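Local coordinates for protein-glutamine deamidase Cif (Burkholderia pseudomallei, PDB 3GQM) that deamidates a glutamine side chain of the host ubiquitin-like protein NEDD8, switching off cullin-RING ubiquitin ligases and so blocking the host cell cycle, at residues R173-I177 with G200-L206; N50-W54 with P96-P102. All coordinates share one frame. Numbering follows the deposited sequence.

Overall arrangement
The two contacts follow one another along the chain: interaction 2 closes at Pro102 before interaction 1 opens at Arg173. Their centres are about 27 Å apart, on opposite sides of the chain's centre, and their nearest atoms about 12 Å, so they do not touch. Interaction 1 lays the residues leading into 176-178, an edge strand of the four-stranded antiparallel sheet, and the start of that strand, beside the loop between helices 192-199 and 206-212. Interaction 2 sets the end of helix 47-53 against the loop that enters helix 104-116. Each has a segment leading to an inferred active-site residue: Ile177 precedes Gln179, and Pro102 precedes Cys104, within a papain-like (clan CA) fold.

Interaction 1 (R173-I177 with G200-L206); sequences RTAYI and GSDPVSL
Residues 200-206 form an irregular run passing an extended segment, 173-177, with end-to-end directions 130° apart. Gly200 shares a water with Ile177: Gly200 O is 2.4 Å and Ile177 O 3.0 Å from it. Ser201 O meets the ring edge of Tyr176 (m), 3.4 Å from CE1. Asp202 turns its CB away, its carboxylate pairing with Arg199, while its O reaches Ile177 N through a second water. Pro203, which has no N-H to satisfy, puts CG 4.1 Å from Tyr176 CE1. Loop 200-206 thereby lines the outer edge of the antiparallel sheet, whose strand 159-165 lies across 176-178 from it. Val204 N donates to Ala175 O (2.7 Å, 164°), and a water links Val204 O to Ala175 N; Val204 CG2 sits 3.8 Å from Ile177 CG1. Ser205, at the N-cap of helix 206-212, bonds through OG to Glu208 N. Leu206 (chi1 m) brings CD1 3.1 Å from Arg173 O and CG 4.2 Å from Ala175 CB.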
loop_
_atom_site.group_PDB
_atom_site.type_symbol
_atom_site.label_atom_id
_atom_site.label_comp_id
_atom_site.label_asym_id
_atom_site.label_seq_id
_atom_site.Cartn_x
_atom_site.Cartn_y
_atom_site.Cartn_z
ATOM N N ARG A 173 17.868 -5.856 -9.769
ATOM C CA ARG A 173 16.464 -5.964 -9.321
ATOM C C ARG A 173 16.400 -5.221 -7.992
ATOM O O ARG A 173 17.128 -5.545 -7.047
ATOM C CB ARG A 173 16.056 -7.428 -9.102
ATOM C CG ARG A 173 14.593 -7.709 -8.655
ATOM C CD ARG A 173 13.727 -8.341 -9.825
ATOM N NE ARG A 173 12.855 -7.320 -10.403
ATOM C CZ ARG A 173 12.020 -7.473 -11.434
ATOM N NH1 ARG A 173 11.283 -6.437 -11.818
ATOM N NH2 ARG A 173 11.918 -8.636 -12.088
ATOM N N THR A 174 15.527 -4.230 -7.954
ATOM C CA THR A 174 15.461 -3.226 -6.915
ATOM C C THR A 174 14.046 -3.233 -6.403
ATOM O O THR A 174 13.125 -3.529 -7.157
ATOM C CB THR A 174 15.759 -1.843 -7.521
ATOM O OG1 THR A 174 17.015 -1.925 -8.184
ATOM C CG2 THR A 174 15.836 -0.766 -6.469
ATOM N N ALA A 175 13.897 -2.945 -5.112
ATOM C CA ALA A 175 12.619 -3.044 -4.437
ATOM C C ALA A 175 12.391 -1.769 -3.663
ATOM O O ALA A 175 13.312 -1.271 -3.030
ATOM C CB ALA A 175 12.626 -4.239 -3.469
ATOM N N TYR A 176 11.158 -1.277 -3.675
ATOM C CA TYR A 176 10.738 -0.155 -2.872
ATOM C C TYR A 176 9.479 -0.557 -2.081
ATOM O O TYR A 176 8.707 -1.418 -2.539
ATOM C CB TYR A 176 10.381 1.001 -3.799
ATOM C CG TYR A 176 11.534 1.387 -4.697
ATOM C CD1 TYR A 176 12.534 2.258 -4.234
ATOM C CD2 TYR A 176 11.641 0.876 -5.973
ATOM C CE1 TYR A 176 13.589 2.637 -5.044
ATOM C CE2 TYR A 176 12.712 1.225 -6.797
ATOM C CZ TYR A 176 13.676 2.126 -6.324
ATOM O OH TYR A 176 14.742 2.456 -7.118
ATOM N N ILE A 177 9.279 0.066 -0.920
ATOM C CA ILE A 177 8.096 -0.160 -0.098
ATOM C C ILE A 177 7.068 0.943 -0.312
ATOM O O ILE A 177 7.407 2.124 -0.335
ATOM C CB ILE A 177 8.441 -0.247 1.446
ATOM C CG1 ILE A 177 9.530 -1.326 1.683
ATOM C CG2 ILE A 177 7.096 -0.464 2.362
ATOM C CD1 ILE A 177 8.996 -2.740 1.398
ATOM N N GLY A 200 9.811 6.656 -0.170
ATOM C CA GLY A 200 9.145 6.131 -1.380
ATOM C C GLY A 200 10.107 5.737 -2.501
ATOM O O GLY A 200 9.781 4.867 -3.265
ATOM N N SER A 201 11.293 6.352 -2.567
ATOM C CA SER A 201 12.330 5.997 -3.572
ATOM C C SER A 201 13.579 5.479 -2.926
ATOM O O SER A 201 14.644 5.541 -3.509
ATOM C CB SER A 201 12.724 7.207 -4.420
ATOM O OG SER A 201 11.576 7.953 -4.751
ATOM N N ASP A 202 13.440 4.943 -1.726
ATOM C CA ASP A 202 14.549 4.364 -1.004
ATOM C C ASP A 202 14.635 2.887 -1.248
ATOM O O ASP A 202 13.838 2.144 -0.688
ATOM C CB ASP A 202 14.318 4.585 0.484
ATOM C CG ASP A 202 15.553 4.343 1.304
ATOM O OD1 ASP A 202 16.580 3.855 0.722
ATOM O OD2 ASP A 202 15.487 4.618 2.532
ATOM N N PRO A 203 15.624 2.425 -2.031
ATOM C CA PRO A 203 15.615 0.975 -2.335
ATOM C C PRO A 203 15.807 0.151 -1.062
ATOM O O PRO A 203 16.528 0.570 -0.140
ATOM C CB PRO A 203 16.808 0.775 -3.266
ATOM C CG PRO A 203 17.376 2.223 -3.568
ATOM C CD PRO A 203 16.838 3.120 -2.522
ATOM N N VAL A 204 15.136 -0.998 -1.022
ATOM C CA VAL A 204 15.203 -1.912 0.098
ATOM C C VAL A 204 15.939 -3.186 -0.315
ATOM O O VAL A 204 15.901 -3.620 -1.495
ATOM C CB VAL A 204 13.769 -2.240 0.639
ATOM C CG1 VAL A 204 13.827 -3.419 1.531
ATOM C CG2 VAL A 204 13.266 -1.028 1.404
ATOM N N SER A 205 16.650 -3.766 0.651
ATOM C CA SER A 205 17.389 -4.990 0.414
ATOM C C SER A 205 16.456 -6.180 0.108
ATOM O O SER A 205 15.638 -6.544 0.955
ATOM C CB SER A 205 18.239 -5.317 1.652
ATOM O OG SER A 205 18.775 -6.616 1.490
ATOM N N LEU A 206 16.589 -6.807 -1.064
ATOM C CA LEU A 206 15.837 -8.056 -1.343
ATOM C C LEU A 206 16.195 -9.158 -0.346
ATOM O O LEU A 206 15.337 -9.986 0.036
ATOM C CB LEU A 206 15.987 -8.512 -2.795
ATOM C CG LEU A 206 15.000 -7.664 -3.621
ATOM C CD1 LEU A 206 15.685 -7.029 -4.805
ATOM C CD2 LEU A 206 13.789 -8.473 -4.026
HETATM O O HOH W 1 16.480 -2.804 -3.840
HETATM O O HOH W 2 11.135 2.107 -0.132
HETATM O O HOH W 3 7.807 3.514 -2.916
#

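Interaction 2 (N50-W54 with P96-P102); sequences NRVMW and PFALMTP
Trp54, Arg51 and Asn50 give up the most surface on the side of helix 47-53, and each meets the irregular segment 96-102 in its own way. The CA atoms of Asn50 and Leu99 lie 6.3 Å apart, those of Trp54 and Pro102 6.6 Å. Asn50, chi1 t, points its carboxamide at the backbone of Met100 and matches it in both directions: Met100 N donates to Asn50 OD1 (3.0 Å, 172°), and Asn50 ND2 donates to Met100 O (2.9 Å, 163°). A primary amide suits this place because it both gives and accepts, as a paired strand would. One turn of helix is closed by Trp54 N to Asn50 O, 2.9 Å, after which Trp54 leaves helical geometry. Its flat indole (chi1 m) receives Pro102 in a CH-pi contact, CG 3.5 Å from the six-membered ring centroid and 8° off the normal, while Trp54 CB packs 3.7 Å from Met100 CG. Arg51 reaches back toward the loop's start, where NH1 and NH2 both donate to Phe97 O (3.2 and 3.1 Å); on the way Leu99 CD2 lies over one guanidinium face, 4.1 Å from Arg51 NH1, and Glu47 pairs with its charge. The helix end thus holds the loop leading into helix 104-116, which begins at the inferred nucleophile Cys104, as the catalytic cysteine begins a helix in papain-like enzymes.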
loop_
_atom_site.group_PDB
_atom_site.type_symbol
_atom_site.label_atom_id
_atom_site.label_comp_id
_atom_site.label_asym_id
_atom_site.label_seq_id
_atom_site.Cartn_x
_atom_site.Cartn_y
_atom_site.Cartn_z
ATOM N N ASN A 50 -8.798 12.586 -3.642
ATOM C CA ASN A 50 -8.865 11.806 -2.403
ATOM C C ASN A 50 -9.929 10.684 -2.446
ATOM O O ASN A 50 -9.629 9.523 -2.174
ATOM C CB ASN A 50 -9.038 12.728 -1.193
ATOM C CG ASN A 50 -8.859 12.011 0.132
ATOM O OD1 ASN A 50 -9.764 11.332 0.599
ATOM N ND2 ASN A 50 -7.710 12.193 0.773
ATOM N N ARG A 51 -11.162 11.032 -2.784
ATOM C CA ARG A 51 -12.281 10.051 -2.847
ATOM C C ARG A 51 -12.128 8.983 -3.929
ATOM O O ARG A 51 -12.506 7.815 -3.740
ATOM C CB ARG A 51 -13.608 10.785 -3.064
ATOM C CG ARG A 51 -13.960 11.698 -1.915
ATOM C CD ARG A 51 -15.458 11.730 -1.682
ATOM N NE ARG A 51 -15.871 13.053 -1.220
ATOM C CZ ARG A 51 -15.714 13.509 0.019
ATOM N NH1 ARG A 51 -15.164 12.736 0.957
ATOM N NH2 ARG A 51 -16.113 14.742 0.321
ATOM N N VAL A 52 -11.599 9.385 -5.076
ATOM C CA VAL A 52 -11.312 8.429 -6.138
ATOM C C VAL A 52 -10.157 7.466 -5.745
ATOM O O VAL A 52 -10.225 6.278 -6.003
ATOM C CB VAL A 52 -11.079 9.152 -7.498
ATOM C CG1 VAL A 52 -10.403 8.245 -8.502
ATOM C CG2 VAL A 52 -12.451 9.665 -8.072
ATOM N N MET A 53 -9.142 7.982 -5.077
ATOM C CA MET A 53 -7.977 7.166 -4.636
ATOM C C MET A 53 -8.382 6.163 -3.523
ATOM O O MET A 53 -8.146 4.962 -3.661
ATOM C CB MET A 53 -6.837 8.082 -4.159
ATOM C CG MET A 53 -5.453 7.457 -4.152
ATOM S SD MET A 53 -5.072 6.660 -5.746
ATOM C CE MET A 53 -4.484 5.087 -5.137
ATOM N N TRP A 54 -9.029 6.665 -2.475
ATOM C CA TRP A 54 -9.292 5.896 -1.270
ATOM C C TRP A 54 -10.776 5.507 -1.207
ATOM O O TRP A 54 -11.602 6.182 -0.612
ATOM C CB TRP A 54 -8.850 6.671 -0.024
ATOM C CG TRP A 54 -7.431 7.279 -0.110
ATOM C CD1 TRP A 54 -7.065 8.570 0.198
ATOM C CD2 TRP A 54 -6.216 6.613 -0.537
ATOM N NE1 TRP A 54 -5.717 8.743 0.005
ATOM C CE2 TRP A 54 -5.165 7.560 -0.437
ATOM C CE3 TRP A 54 -5.924 5.317 -0.984
ATOM C CZ2 TRP A 54 -3.840 7.253 -0.789
ATOM C CZ3 TRP A 54 -4.610 5.000 -1.299
ATOM C CH2 TRP A 54 -3.583 5.959 -1.184
ATOM N N PRO A 96 -18.113 11.855 7.786
ATOM C CA PRO A 96 -18.000 11.057 6.595
ATOM C C PRO A 96 -17.642 11.896 5.357
ATOM O O PRO A 96 -17.281 11.311 4.358
ATOM C CB PRO A 96 -19.419 10.452 6.453
ATOM C CG PRO A 96 -20.267 11.434 7.036
ATOM C CD PRO A 96 -19.524 12.012 8.190
ATOM N N PHE A 97 -17.722 13.230 5.409
ATOM C CA PHE A 97 -17.249 14.012 4.242
ATOM C C PHE A 97 -15.780 14.388 4.270
ATOM O O PHE A 97 -15.266 14.931 3.298
ATOM C CB PHE A 97 -18.105 15.259 3.969
ATOM C CG PHE A 97 -19.533 14.937 3.631
ATOM C CD1 PHE A 97 -19.885 14.522 2.355
ATOM C CD2 PHE A 97 -20.519 15.032 4.608
ATOM C CE1 PHE A 97 -21.206 14.203 2.041
ATOM C CE2 PHE A 97 -21.836 14.724 4.304
ATOM C CZ PHE A 97 -22.178 14.306 3.006
ATOM N N ALA A 98 -15.108 14.095 5.366
ATOM C CA ALA A 98 -13.714 14.510 5.526
ATOM C C ALA A 98 -12.813 13.727 4.594
ATOM O O ALA A 98 -13.148 12.648 4.136
ATOM C CB ALA A 98 -13.248 14.362 6.973
ATOM N N LEU A 99 -11.670 14.293 4.275
ATOM C CA LEU A 99 -10.782 13.604 3.366
ATOM C C LEU A 99 -10.026 12.598 4.202
ATOM O O LEU A 99 -9.837 12.776 5.407
ATOM C CB LEU A 99 -9.857 14.569 2.639
ATOM C CG LEU A 99 -10.523 15.616 1.728
ATOM C CD1 LEU A 99 -9.535 15.952 0.640
ATOM C CD2 LEU A 99 -11.814 15.075 1.135
ATOM N N MET A 100 -9.643 11.504 3.587
ATOM C CA MET A 100 -9.061 10.485 4.406
ATOM C C MET A 100 -7.580 10.256 4.143
ATOM O O MET A 100 -7.099 10.530 3.061
ATOM C CB MET A 100 -9.882 9.219 4.313
ATOM C CG MET A 100 -9.885 8.530 2.989
ATOM S SD MET A 100 -11.020 7.129 3.179
ATOM C CE MET A 100 -10.534 6.471 4.797
ATOM N N THR A 101 -6.868 9.821 5.178
ATOM C CA THR A 101 -5.584 9.171 4.980
ATOM C C THR A 101 -5.810 7.692 5.350
ATOM O O THR A 101 -6.307 7.379 6.409
ATOM C CB THR A 101 -4.411 9.905 5.710
ATOM O OG1 THR A 101 -3.154 9.547 5.105
ATOM C CG2 THR A 101 -4.433 9.670 7.212
ATOM N N PRO A 102 -5.508 6.790 4.423
ATOM C CA PRO A 102 -5.979 5.405 4.469
ATOM C C PRO A 102 -5.184 4.478 5.430
ATOM O O PRO A 102 -3.969 4.610 5.526
ATOM C CB PRO A 102 -5.745 4.954 3.017
ATOM C CG PRO A 102 -4.544 5.721 2.621
ATOM C CD PRO A 102 -4.806 7.081 3.160
#